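Local coordinates for alpha-L-rhamnosidase (Aspergillus terreus, PDB 6GSZ), which probably hydrolyses terminal non-reducing alpha-L-rhamnose residues from alpha-L-rhamnosides and binds calcium, at residues A[33-38]-A[839-844]; A[116-121]-A[224-229]; A[151-156]-A[202-207]; A[831-836]-A[858-863]. One frame throughout, in Å; residues are numbered along the deposited sequence.

Interaction 1 (A[33-38]-A[839-844])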
loop_
_atom_site.group_PDB
_atom_site.type_symbol
_atom_site.label_atom_id
_atom_site.label_comp_id
_atom_site.label_asym_id
_atom_site.label_seq_id
_atom_site.Cartn_x
_atom_site.Cartn_y
_atom_site.Cartn_z
ATOM N N VAL A 33 -31.221 -5.205 -6.959
ATOM C CA VAL A 33 -31.866 -5.633 -8.191
ATOM C C VAL A 33 -31.306 -6.994 -8.662
ATOM O O VAL A 33 -30.121 -7.263 -8.593
ATOM C CB VAL A 33 -31.716 -4.552 -9.274
ATOM C CG1 VAL A 33 -30.252 -4.279 -9.647
ATOM C CG2 VAL A 33 -32.545 -4.890 -10.492
ATOM N N SER A 34 -32.201 -7.804 -9.224
ATOM C CA SER A 34 -31.948 -9.151 -9.697
ATOM C C SER A 34 -31.581 -9.165 -11.183
ATOM O O SER A 34 -32.274 -8.567 -12.005
ATOM C CB SER A 34 -33.161 -10.037 -9.474
ATOM O OG SER A 34 -33.315 -10.361 -8.102
ATOM N N ASP A 35 -30.525 -9.916 -11.510
ATOM C CA ASP A 35 -30.116 -10.230 -12.892
ATOM C C ASP A 35 -29.998 -8.966 -13.745
ATOM O O ASP A 35 -30.361 -8.944 -14.921
ATOM C CB ASP A 35 -31.115 -11.183 -13.556
ATOM C CG ASP A 35 -31.065 -12.571 -12.997
ATOM O OD1 ASP A 35 -29.996 -13.035 -12.610
ATOM O OD2 ASP A 35 -32.118 -13.196 -13.017
ATOM N N TRP A 36 -29.404 -7.919 -13.171
ATOM C CA TRP A 36 -29.348 -6.645 -13.852
ATOM C C TRP A 36 -28.017 -6.488 -14.594
ATOM O O TRP A 36 -26.946 -6.725 -14.011
ATOM C CB TRP A 36 -29.534 -5.513 -12.837
ATOM C CG TRP A 36 -29.716 -4.166 -13.462
ATOM C CD1 TRP A 36 -30.895 -3.558 -13.769
ATOM C CD2 TRP A 36 -28.674 -3.234 -13.834
ATOM N NE1 TRP A 36 -30.671 -2.333 -14.328
ATOM C CE2 TRP A 36 -29.319 -2.106 -14.378
ATOM C CE3 TRP A 36 -27.266 -3.243 -13.783
ATOM C CZ2 TRP A 36 -28.612 -1.009 -14.865
ATOM C CZ3 TRP A 36 -26.578 -2.143 -14.245
ATOM C CH2 TRP A 36 -27.237 -1.035 -14.757
ATOM N N GLU A 37 -28.109 -6.025 -15.839
ATOM C CA GLU A 37 -26.959 -5.669 -16.647
ATOM C C GLU A 37 -27.243 -4.334 -17.324
ATOM O O GLU A 37 -28.386 -4.008 -17.637
ATOM C CB GLU A 37 -26.657 -6.756 -17.685
ATOM C CG GLU A 37 -26.116 -8.020 -17.050
ATOM C CD GLU A 37 -25.772 -9.178 -17.971
ATOM O OE1 GLU A 37 -26.694 -9.698 -18.640
ATOM O OE2 GLU A 37 -24.584 -9.571 -18.001
ATOM N N GLN A 38 -26.186 -3.554 -17.537
ATOM C CA GLN A 38 -26.318 -2.274 -18.197
ATOM C C GLN A 38 -26.371 -2.446 -19.727
ATOM O O GLN A 38 -25.597 -3.219 -20.289
ATOM C CB GLN A 38 -25.071 -1.447 -17.819
ATOM C CG GLN A 38 -25.048 -0.044 -18.431
ATOM C CD GLN A 38 -23.798 0.683 -18.041
ATOM O OE1 GLN A 38 -23.706 1.203 -16.916
ATOM N NE2 GLN A 38 -22.864 0.742 -18.994
ATOM N N ASN A 839 -24.530 -5.591 -12.725
ATOM C CA ASN A 839 -23.665 -5.609 -13.909
ATOM C C ASN A 839 -22.618 -6.728 -13.868
ATOM O O ASN A 839 -21.706 -6.727 -14.717
ATOM C CB ASN A 839 -23.012 -4.242 -14.161
ATOM C CG ASN A 839 -22.910 -3.937 -15.643
ATOM O OD1 ASN A 839 -23.675 -4.507 -16.453
ATOM N ND2 ASN A 839 -22.012 -3.044 -16.038
ATOM N N THR A 840 -22.724 -7.647 -12.893
ATOM C CA THR A 840 -21.817 -8.799 -12.816
ATOM C C THR A 840 -22.633 -10.101 -12.846
ATOM O O THR A 840 -23.852 -10.088 -12.635
ATOM C CB THR A 840 -20.929 -8.747 -11.566
ATOM O OG1 THR A 840 -21.682 -9.059 -10.379
ATOM C CG2 THR A 840 -20.235 -7.407 -11.427
ATOM N N ARG A 841 -21.890 -11.201 -12.985
ATOM C CA ARG A 841 -22.449 -12.542 -12.871
ATOM C C ARG A 841 -21.472 -13.386 -12.062
ATOM O O ARG A 841 -20.269 -13.039 -11.963
ATOM C CB ARG A 841 -22.755 -13.215 -14.209
ATOM C CG ARG A 841 -23.795 -12.492 -15.049
ATOM C CD ARG A 841 -24.239 -13.254 -16.259
ATOM N NE ARG A 841 -24.856 -14.549 -15.943
ATOM C CZ ARG A 841 -26.126 -14.710 -15.531
ATOM N NH1 ARG A 841 -26.948 -13.676 -15.410
ATOM N NH2 ARG A 841 -26.599 -15.924 -15.304
ATOM N N ALA A 842 -21.976 -14.439 -11.435
ATOM C CA ALA A 842 -21.147 -15.307 -10.646
ATOM C C ALA A 842 -21.435 -16.778 -10.979
ATOM O O ALA A 842 -22.507 -17.136 -11.484
ATOM C CB ALA A 842 -21.375 -15.044 -9.180
ATOM N N THR A 843 -20.452 -17.618 -10.678
ATOM C CA THR A 843 -20.617 -19.049 -10.635
ATOM C C THR A 843 -20.515 -19.481 -9.172
ATOM O O THR A 843 -19.470 -19.271 -8.543
ATOM C CB THR A 843 -19.577 -19.792 -11.483
ATOM O OG1 THR A 843 -19.730 -19.346 -12.822
ATOM C CG2 THR A 843 -19.767 -21.295 -11.459
ATOM N N VAL A 844 -21.625 -19.993 -8.639
ATOM C CA VAL A 844 -21.671 -20.493 -7.302
ATOM C C VAL A 844 -21.403 -21.994 -7.364
ATOM O O VAL A 844 -22.124 -22.729 -8.052
ATOM C CB VAL A 844 -23.019 -20.172 -6.639
ATOM C CG1 VAL A 844 -23.093 -20.736 -5.229
ATOM C CG2 VAL A 844 -23.326 -18.681 -6.679
HETATM O O HOH W 1 -26.320 -9.380 -13.424
HETATM O O HOH W 2 -22.556 -9.151 -16.474
#
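Asn839 carries most of this contact with the loop 33-38. Its backbone N donates to Trp36 O at 3.0 Å. The same N lies at the edge of the Trp36 ring, 3.8 Å from CE3. Asn839 CB packs on Trp36 CZ3 at 4.1 Å, with the indole and amide planes 65° apart. CG comes next to Gln38 CB. OD1 accepts from Gln38 N at 2.9 Å. That bond is nearly straight at hydrogen (173°), though the donor stands 51° above the carbonyl plane. OD1 also touches Glu37 CA. ND2 passes Gln38 CB and bonds outside the two segments, to Ser60 O and Ser62 OG. The one side chain thus ties residues 36-38 to the loop 60-62. A water joins Trp36 O to Thr840 O, giving to both, so Trp36 O receives two donors. Asp35 OD1 and Arg841 NH1 are of opposite charge but stay 4.2 Å apart, beyond a salt bridge. Arg841 NE instead pairs with Asp855. The backbone O of Asp35 is a ligand of a calcium ion. The Trp36 indole N-H is taken by His91 O. This is an interface between domains: the connection between strands 25-30 and 38-46 of the N-terminal immunoglobulin-like domain meets residues 839-841 of the C-terminal beta domain.

Interaction 2 (A[116-121]-A[224-229])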
loop_
_atom_site.group_PDB
_atom_site.type_symbol
_atom_site.label_atom_id
_atom_site.label_comp_id
_atom_site.label_asym_id
_atom_site.label_seq_id
_atom_site.Cartn_x
_atom_site.Cartn_y
_atom_site.Cartn_z
ATOM N N VAL A 116 12.286 26.211 -7.532
ATOM C CA VAL A 116 12.635 25.618 -6.253
ATOM C C VAL A 116 13.486 26.625 -5.475
ATOM O O VAL A 116 14.486 27.098 -6.027
ATOM C CB VAL A 116 13.370 24.275 -6.401
ATOM C CG1 VAL A 116 13.796 23.719 -5.052
ATOM C CG2 VAL A 116 12.537 23.259 -7.161
ATOM N N ILE A 117 13.094 26.885 -4.218
ATOM C CA ILE A 117 13.883 27.771 -3.395
ATOM C C ILE A 117 14.413 27.032 -2.176
ATOM O O ILE A 117 13.848 26.064 -1.691
ATOM C CB ILE A 117 13.094 29.010 -2.994
ATOM C CG1 ILE A 117 11.872 28.661 -2.149
ATOM C CG2 ILE A 117 12.769 29.831 -4.232
ATOM C CD1 ILE A 117 11.154 29.874 -1.600
ATOM N N ALA A 118 15.503 27.613 -1.652
ATOM C CA ALA A 118 16.167 27.184 -0.480
ATOM C C ALA A 118 16.528 28.400 0.368
ATOM O O ALA A 118 16.665 29.511 -0.136
ATOM C CB ALA A 118 17.415 26.404 -0.829
ATOM N N SER A 119 16.765 28.132 1.659
ATOM C CA SER A 119 17.237 29.184 2.572
ATOM C C SER A 119 18.667 29.642 2.275
ATOM O O SER A 119 19.528 28.862 1.895
ATOM C CB SER A 119 17.154 28.678 4.005
ATOM O OG SER A 119 17.549 29.664 4.922
ATOM N N ASP A 120 18.906 30.927 2.569
ATOM C CA ASP A 120 20.259 31.429 2.635
ATOM C C ASP A 120 21.027 30.860 3.829
ATOM O O ASP A 120 22.248 31.029 3.894
ATOM C CB ASP A 120 20.248 32.951 2.659
ATOM C CG ASP A 120 20.181 33.618 1.284
ATOM O OD1 ASP A 120 20.240 32.908 0.240
ATOM O OD2 ASP A 120 20.133 34.861 1.245
ATOM N N ARG A 121 20.350 30.224 4.779
ATOM C CA ARG A 121 21.080 29.497 5.835
ATOM C C ARG A 121 21.861 28.362 5.198
ATOM O O ARG A 121 21.302 27.616 4.421
ATOM C CB ARG A 121 20.110 28.941 6.854
ATOM C CG ARG A 121 20.724 28.242 8.045
ATOM C CD ARG A 121 19.620 27.696 8.930
ATOM N NE ARG A 121 20.052 27.043 10.154
ATOM C CZ ARG A 121 20.207 25.744 10.321
ATOM N NH1 ARG A 121 20.080 24.905 9.300
ATOM N NH2 ARG A 121 20.518 25.295 11.534
ATOM N N GLY A 224 19.634 14.829 -2.825
ATOM C CA GLY A 224 20.118 16.211 -2.724
ATOM C C GLY A 224 20.523 16.422 -1.294
ATOM O O GLY A 224 20.277 15.608 -0.440
ATOM N N ASP A 225 21.171 17.568 -1.038
ATOM C CA ASP A 225 21.691 17.836 0.305
ATOM C C ASP A 225 21.078 19.088 0.901
ATOM O O ASP A 225 21.571 19.531 1.963
ATOM C CB ASP A 225 23.213 17.953 0.308
ATOM C CG ASP A 225 23.795 19.132 -0.434
ATOM O OD1 ASP A 225 23.044 19.920 -1.023
ATOM O OD2 ASP A 225 25.023 19.286 -0.320
ATOM N N THR A 226 20.076 19.685 0.257
ATOM C CA THR A 226 19.539 21.001 0.639
ATOM C C THR A 226 17.996 20.964 0.638
ATOM O O THR A 226 17.380 20.502 -0.327
ATOM C CB THR A 226 20.081 22.102 -0.277
ATOM O OG1 THR A 226 21.508 22.096 -0.206
ATOM C CG2 THR A 226 19.577 23.473 0.146
ATOM N N LEU A 227 17.345 21.380 1.741
ATOM C CA LEU A 227 15.892 21.442 1.770
ATOM C C LEU A 227 15.390 22.485 0.766
ATOM O O LEU A 227 15.921 23.572 0.674
ATOM C CB LEU A 227 15.397 21.820 3.163
ATOM C CG LEU A 227 15.815 20.888 4.284
ATOM C CD1 LEU A 227 15.252 21.321 5.624
ATOM C CD2 LEU A 227 15.433 19.479 4.000
ATOM N N GLY A 228 14.373 22.120 -0.019
ATOM C CA GLY A 228 13.844 22.973 -1.053
ATOM C C GLY A 228 12.328 22.963 -1.132
ATOM O O GLY A 228 11.705 21.960 -0.777
ATOM N N LEU A 229 11.762 24.059 -1.630
ATOM C CA LEU A 229 10.302 24.230 -1.747
ATOM C C LEU A 229 9.990 24.686 -3.181
ATOM O O LEU A 229 10.614 25.598 -3.709
ATOM C CB LEU A 229 9.858 25.345 -0.788
ATOM C CG LEU A 229 8.404 25.790 -0.914
ATOM C CD1 LEU A 229 7.449 24.663 -0.576
ATOM C CD2 LEU A 229 8.140 27.019 -0.091
HETATM O O HOH W 3 16.639 25.480 2.600
#
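Ile117 and Leu229 exchange two backbone hydrogen bonds and form a single antiparallel bridge, a hydrogen-bonded pair. Ile117 N gives to Leu229 O at 2.8 Å. Leu229 N returns to Ile117 O at 2.9 Å, in the carbonyl plane. One water extends the link, accepting from Ser119 N and giving to Leu227 O. Within 116-121, Ser119 OG accepts from Arg121 N, an ST turn. Each acceptor of the bridge also has a CA-H...O contact. Val116 CA lies 3.2 Å from Leu229 O, and Gly228 CA is equally near Ile117 O. Apolar contacts are few. Gly228 CA lies close to Val116 CG1, at 4.1 Å. The Ile117 and Leu229 side chains lie side by side and point the same way; Ile117 CG1 lies 4.1 Å from Leu229 CB. Ile117 CG1 sits between the backbone N and the carbonyl carbon (chi1 62°), where it also touches Leu229 O. Ala118 CB meets Thr226 CG2 at 3.8 Å. Beyond the pair, strand 116-119 is hydrogen-bonded to strand 291-294, and Gly228 bonds to Leu154 of strand 144-154. Ile117 and Leu229 both rest on Phe134 of strand 132-140, and Leu229 also reaches Val202 of strand 196-205.

Interaction 3 (A[151-156]-A[202-207])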
loop_
_atom_site.group_PDB
_atom_site.type_symbol
_atom_site.label_atom_id
_atom_site.label_comp_id
_atom_site.label_asym_id
_atom_site.label_seq_id
_atom_site.Cartn_x
_atom_site.Cartn_y
_atom_site.Cartn_z
ATOM N N ILE A 151 2.110 22.393 -5.046
ATOM C CA ILE A 151 3.240 22.440 -4.133
ATOM C C ILE A 151 3.921 21.091 -4.028
ATOM O O ILE A 151 3.263 20.036 -4.021
ATOM C CB ILE A 151 2.753 22.947 -2.763
ATOM C CG1 ILE A 151 3.895 23.038 -1.749
ATOM C CG2 ILE A 151 1.576 22.148 -2.239
ATOM C CD1 ILE A 151 3.588 23.905 -0.536
ATOM N N THR A 152 5.237 21.129 -3.902
ATOM C CA THR A 152 6.014 19.989 -3.515
ATOM C C THR A 152 7.270 20.454 -2.793
ATOM O O THR A 152 7.518 21.642 -2.641
ATOM C CB THR A 152 6.372 19.082 -4.699
ATOM O OG1 THR A 152 6.821 17.823 -4.197
ATOM C CG2 THR A 152 7.411 19.658 -5.631
ATOM N N ALA A 153 8.061 19.492 -2.323
ATOM C CA ALA A 153 9.306 19.818 -1.648
ATOM C C ALA A 153 10.402 18.865 -2.080
ATOM O O ALA A 153 10.133 17.701 -2.476
ATOM C CB ALA A 153 9.128 19.683 -0.154
ATOM N N LEU A 154 11.629 19.354 -1.967
ATOM C CA LEU A 154 12.800 18.505 -1.957
ATOM C C LEU A 154 13.003 18.134 -0.486
ATOM O O LEU A 154 13.736 18.818 0.262
ATOM C CB LEU A 154 13.981 19.240 -2.574
ATOM C CG LEU A 154 14.034 19.292 -4.094
ATOM C CD1 LEU A 154 12.803 19.918 -4.705
ATOM C CD2 LEU A 154 15.324 20.000 -4.511
ATOM N N GLY A 155 12.251 17.151 -0.042
ATOM C CA GLY A 155 11.987 16.868 1.345
ATOM C C GLY A 155 10.535 16.571 1.527
ATOM O O GLY A 155 9.941 15.830 0.709
ATOM N N LEU A 156 9.953 17.075 2.609
ATOM C CA LEU A 156 8.522 16.959 2.925
ATOM C C LEU A 156 8.025 18.329 3.345
ATOM O O LEU A 156 8.838 19.117 3.897
ATOM C CB LEU A 156 8.324 15.955 4.053
ATOM C CG LEU A 156 8.775 14.516 3.754
ATOM C CD1 LEU A 156 8.723 13.640 5.027
ATOM C CD2 LEU A 156 7.985 13.870 2.604
ATOM N N VAL A 202 5.440 27.800 4.791
ATOM C CA VAL A 202 5.623 26.374 4.539
ATOM C C VAL A 202 6.837 25.905 5.346
ATOM O O VAL A 202 7.918 26.556 5.300
ATOM C CB VAL A 202 5.859 26.056 3.048
ATOM C CG1 VAL A 202 5.872 24.536 2.846
ATOM C CG2 VAL A 202 4.793 26.691 2.160
ATOM N N THR A 203 6.696 24.823 6.087
ATOM C CA THR A 203 7.810 24.193 6.735
ATOM C C THR A 203 8.258 23.004 5.913
ATOM O O THR A 203 7.394 22.194 5.497
ATOM C CB THR A 203 7.492 23.732 8.155
ATOM O OG1 THR A 203 6.985 24.825 8.926
ATOM C CG2 THR A 203 8.722 23.159 8.832
ATOM N N VAL A 204 9.552 22.883 5.642
ATOM C CA VAL A 204 10.143 21.802 4.891
ATOM C C VAL A 204 11.095 21.020 5.772
ATOM O O VAL A 204 11.963 21.605 6.382
ATOM C CB VAL A 204 10.841 22.259 3.607
ATOM C CG1 VAL A 204 11.534 21.111 2.864
ATOM C CG2 VAL A 204 9.857 22.970 2.694
ATOM N N GLY A 205 10.934 19.705 5.804
ATOM C CA GLY A 205 11.804 18.740 6.458
ATOM C C GLY A 205 12.485 17.808 5.477
ATOM O O GLY A 205 12.152 17.827 4.291
ATOM N N GLU A 206 13.464 17.015 5.962
ATOM C CA GLU A 206 14.346 16.291 5.030
ATOM C C GLU A 206 13.635 15.079 4.390
ATOM O O GLU A 206 13.969 14.722 3.270
ATOM C CB GLU A 206 15.635 15.889 5.748
ATOM C CG GLU A 206 15.449 14.889 6.853
ATOM C CD GLU A 206 16.684 14.505 7.620
ATOM O OE1 GLU A 206 17.681 15.275 7.564
ATOM O OE2 GLU A 206 16.628 13.450 8.340
ATOM N N GLY A 207 12.781 14.391 5.142
ATOM C CA GLY A 207 12.155 13.183 4.633
ATOM C C GLY A 207 13.161 12.191 4.085
ATOM O O GLY A 207 14.211 11.899 4.666
#
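Leu156 O is gripped by two groups of the strand 202-205. Gly205 N donates to it at 2.9 Å. Val204 CA adds a CA-H...O contact at 3.1 Å. The return bond runs from Leu156 N to Gly205 O, with the donor 37° above the carbonyl plane. Leu156 and Gly205 are therefore an antiparallel hydrogen-bonded pair. Gly155 closes in beside them. Its CA lies only 3.1 Å from Gly205 O and also meets Glu206 O. The backbone angles of Gly155 suit glycine. The Leu156 side chain reaches Gly207. Its CG is anti to the carbonyl carbon (chi1 -62°), and Leu156 CD1 rests close against Gly207, 3.5 Å from Gly207 CA. Val204 CG1 is anti to the backbone N and touches Leu156 O at 3.5 Å. The same methyl meets Ala153 CB at 4.1 Å. Ile151 and Val202 approach tip to tip, Ile151 CD1 lying 4.1 Å from Val202 CG2. Those last pairs pack between two sheets, since the axes of strands 151-154 and 202-205 pass 7.6 Å apart at 35°. At Gly155 the chain leaves strand 144-154, paired with 182-188 and 228-237. It enters strand 156-161, paired with 196-205. Tyr157 and Ala159 of strand 156-161 and Leu229 of strand 228-237 pack round Ile151 and Val202.

Interaction 4 (A[831-836]-A[858-863]); sequences HLVAEV and SGVHEY
Strands 831-836 and 859-863 run antiparallel, their axes 4.6 Å apart and their directions 162° apart. Six backbone hydrogen bonds join them, two each for Leu832 with Tyr863, Ala834 with His861 and Val836 with Gly859. The central two, between Ala834 and His861, are both 2.8 Å; the one given by His861 N is close to straight at 175°. Val833 with Glu862 and Glu835 with Val860 are the non-hydrogen-bonded pairs. Gly859 has backbone angles that favour glycine. On the face of Leu832, Ala834, Val836, His861 and Tyr863, Leu832 and Tyr863 lie side by side, and Leu832 CD2 lies 4.1 Å from Tyr863 CD1. Val836 CG2 meets His861 CD2 at the same distance. Ala834 O lies at the edge of the imidazole, whose NE2 bonds to Gly857 O. On the other face, Val833 CG1 meets Val860 CG1 at 3.6 Å, and Val833 CG2 touches Glu862 CG. Glu835 OE1 bonds to Ser813 OG. The Leu832 face packs on Ile790, Ala842, Val844 and Val856 of a second sheet. This makes a beta sandwich in the C-terminal domain, with strand 859-868 at the border of its five-stranded antiparallel sheet.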
loop_
_atom_site.group_PDB
_atom_site.type_symbol
_atom_site.label_atom_id
_atom_site.label_comp_id
_atom_site.label_asym_id
_atom_site.label_seq_id
_atom_site.Cartn_x
_atom_site.Cartn_y
_atom_site.Cartn_z
ATOM N N HIS A 831 -25.683 -23.550 4.624
ATOM C CA HIS A 831 -26.525 -22.419 4.261
ATOM C C HIS A 831 -25.619 -21.299 3.774
ATOM O O HIS A 831 -24.630 -20.987 4.456
ATOM C CB HIS A 831 -27.325 -21.944 5.476
ATOM C CG HIS A 831 -27.987 -23.066 6.195
ATOM N ND1 HIS A 831 -29.200 -23.622 5.805
ATOM C CD2 HIS A 831 -27.573 -23.761 7.276
ATOM C CE1 HIS A 831 -29.514 -24.589 6.656
ATOM N NE2 HIS A 831 -28.521 -24.718 7.545
ATOM N N LEU A 832 -25.977 -20.688 2.644
ATOM C CA LEU A 832 -25.175 -19.605 2.064
ATOM C C LEU A 832 -26.086 -18.500 1.546
ATOM O O LEU A 832 -27.021 -18.741 0.772
ATOM C CB LEU A 832 -24.344 -20.186 0.911
ATOM C CG LEU A 832 -23.634 -19.183 0.009
ATOM C CD1 LEU A 832 -22.525 -18.449 0.753
ATOM C CD2 LEU A 832 -23.025 -19.840 -1.236
ATOM N N VAL A 833 -25.743 -17.261 1.902
ATOM C CA VAL A 833 -26.288 -16.076 1.287
ATOM C C VAL A 833 -25.168 -15.400 0.508
ATOM O O VAL A 833 -24.138 -15.029 1.102
ATOM C CB VAL A 833 -26.877 -15.126 2.339
ATOM C CG1 VAL A 833 -27.406 -13.836 1.716
ATOM C CG2 VAL A 833 -27.981 -15.816 3.130
ATOM N N ALA A 834 -25.360 -15.258 -0.808
ATOM C CA ALA A 834 -24.361 -14.701 -1.701
ATOM C C ALA A 834 -24.951 -13.449 -2.346
ATOM O O ALA A 834 -26.032 -13.488 -2.899
ATOM C CB ALA A 834 -23.984 -15.700 -2.757
ATOM N N GLU A 835 -24.234 -12.340 -2.207
ATOM C CA GLU A 835 -24.598 -11.072 -2.821
ATOM C C GLU A 835 -23.706 -10.841 -4.034
ATOM O O GLU A 835 -22.482 -10.933 -3.910
ATOM C CB GLU A 835 -24.367 -9.980 -1.796
ATOM C CG GLU A 835 -24.717 -8.598 -2.215
ATOM C CD GLU A 835 -24.401 -7.573 -1.118
ATOM O OE1 GLU A 835 -23.691 -7.937 -0.090
ATOM O OE2 GLU A 835 -24.857 -6.425 -1.276
ATOM N N VAL A 836 -24.329 -10.583 -5.179
ATOM C CA VAL A 836 -23.667 -10.406 -6.480
ATOM C C VAL A 836 -24.051 -9.024 -6.975
ATOM O O VAL A 836 -25.230 -8.711 -7.073
ATOM C CB VAL A 836 -24.061 -11.523 -7.464
ATOM C CG1 VAL A 836 -23.503 -11.330 -8.875
ATOM C CG2 VAL A 836 -23.647 -12.871 -6.893
ATOM N N SER A 858 -26.986 -10.610 -10.859
ATOM C CA SER A 858 -26.940 -9.765 -9.663
ATOM C C SER A 858 -28.091 -10.090 -8.705
ATOM O O SER A 858 -29.143 -10.665 -9.101
ATOM C CB SER A 858 -26.980 -8.289 -10.010
ATOM O OG SER A 858 -28.246 -7.895 -10.550
ATOM N N GLY A 859 -27.886 -9.746 -7.435
ATOM C CA GLY A 859 -28.907 -9.833 -6.406
ATOM C C GLY A 859 -28.412 -10.612 -5.209
ATOM O O GLY A 859 -27.219 -10.855 -5.070
ATOM N N VAL A 860 -29.347 -10.976 -4.336
ATOM C CA VAL A 860 -29.043 -11.705 -3.128
ATOM C C VAL A 860 -29.624 -13.100 -3.320
ATOM O O VAL A 860 -30.838 -13.254 -3.554
ATOM C CB VAL A 860 -29.624 -11.026 -1.873
ATOM C CG1 VAL A 860 -29.344 -11.835 -0.610
ATOM C CG2 VAL A 860 -29.090 -9.606 -1.712
ATOM N N HIS A 861 -28.736 -14.095 -3.306
ATOM C CA HIS A 861 -29.078 -15.467 -3.556
ATOM C C HIS A 861 -28.890 -16.301 -2.288
ATOM O O HIS A 861 -27.850 -16.211 -1.667
ATOM C CB HIS A 861 -28.232 -16.038 -4.705
ATOM C CG HIS A 861 -28.286 -15.221 -5.949
ATOM N ND1 HIS A 861 -29.290 -15.366 -6.889
ATOM C CD2 HIS A 861 -27.478 -14.236 -6.393
ATOM C CE1 HIS A 861 -29.085 -14.500 -7.869
ATOM N NE2 HIS A 861 -27.977 -13.793 -7.584
ATOM N N GLU A 862 -29.856 -17.130 -1.955
ATOM C CA GLU A 862 -29.824 -17.964 -0.754
ATOM C C GLU A 862 -29.796 -19.429 -1.201
ATOM O O GLU A 862 -30.643 -19.829 -2.049
ATOM C CB GLU A 862 -31.044 -17.688 0.113
ATOM C CG GLU A 862 -30.909 -18.207 1.512
ATOM C CD GLU A 862 -31.971 -17.651 2.428
ATOM O OE1 GLU A 862 -32.003 -16.410 2.604
ATOM O OE2 GLU A 862 -32.696 -18.455 2.960
ATOM N N TYR A 863 -28.876 -20.206 -0.634
ATOM C CA TYR A 863 -28.735 -21.632 -0.941
ATOM C C TYR A 863 -28.788 -22.456 0.348
ATOM O O TYR A 863 -28.093 -22.162 1.310
ATOM C CB TYR A 863 -27.429 -21.899 -1.696
ATOM C CG TYR A 863 -27.262 -21.115 -2.974
ATOM C CD1 TYR A 863 -26.696 -19.852 -2.989
ATOM C CD2 TYR A 863 -27.708 -21.638 -4.176
ATOM C CE1 TYR A 863 -26.576 -19.143 -4.171
ATOM C CE2 TYR A 863 -27.587 -20.939 -5.361
ATOM C CZ TYR A 863 -27.010 -19.687 -5.361
ATOM O OH TYR A 863 -26.902 -18.991 -6.522
#

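Two pairs of contacts lie on opposite sides of the chain's centre. Interactions 1 and 4 have centres 11 Å apart and touch through Ser858 OG, near Val33 and Trp36. Their segments alternate along the chain, and Ser858 and Asn839 both meet loop 33-38. Interactions 2 and 3 have centres 9 Å apart and share a sheet, where strands 228-237 and 144-154 are neighbours. Interaction 3 is nested inside the loop closed by 2, and both lie inside that of 1. About 50 Å separates the centres of interactions 3 and 4. Interaction 1 thus brings the first and last domains together, while 2 and 3 lie in a beta domain between them in sequence.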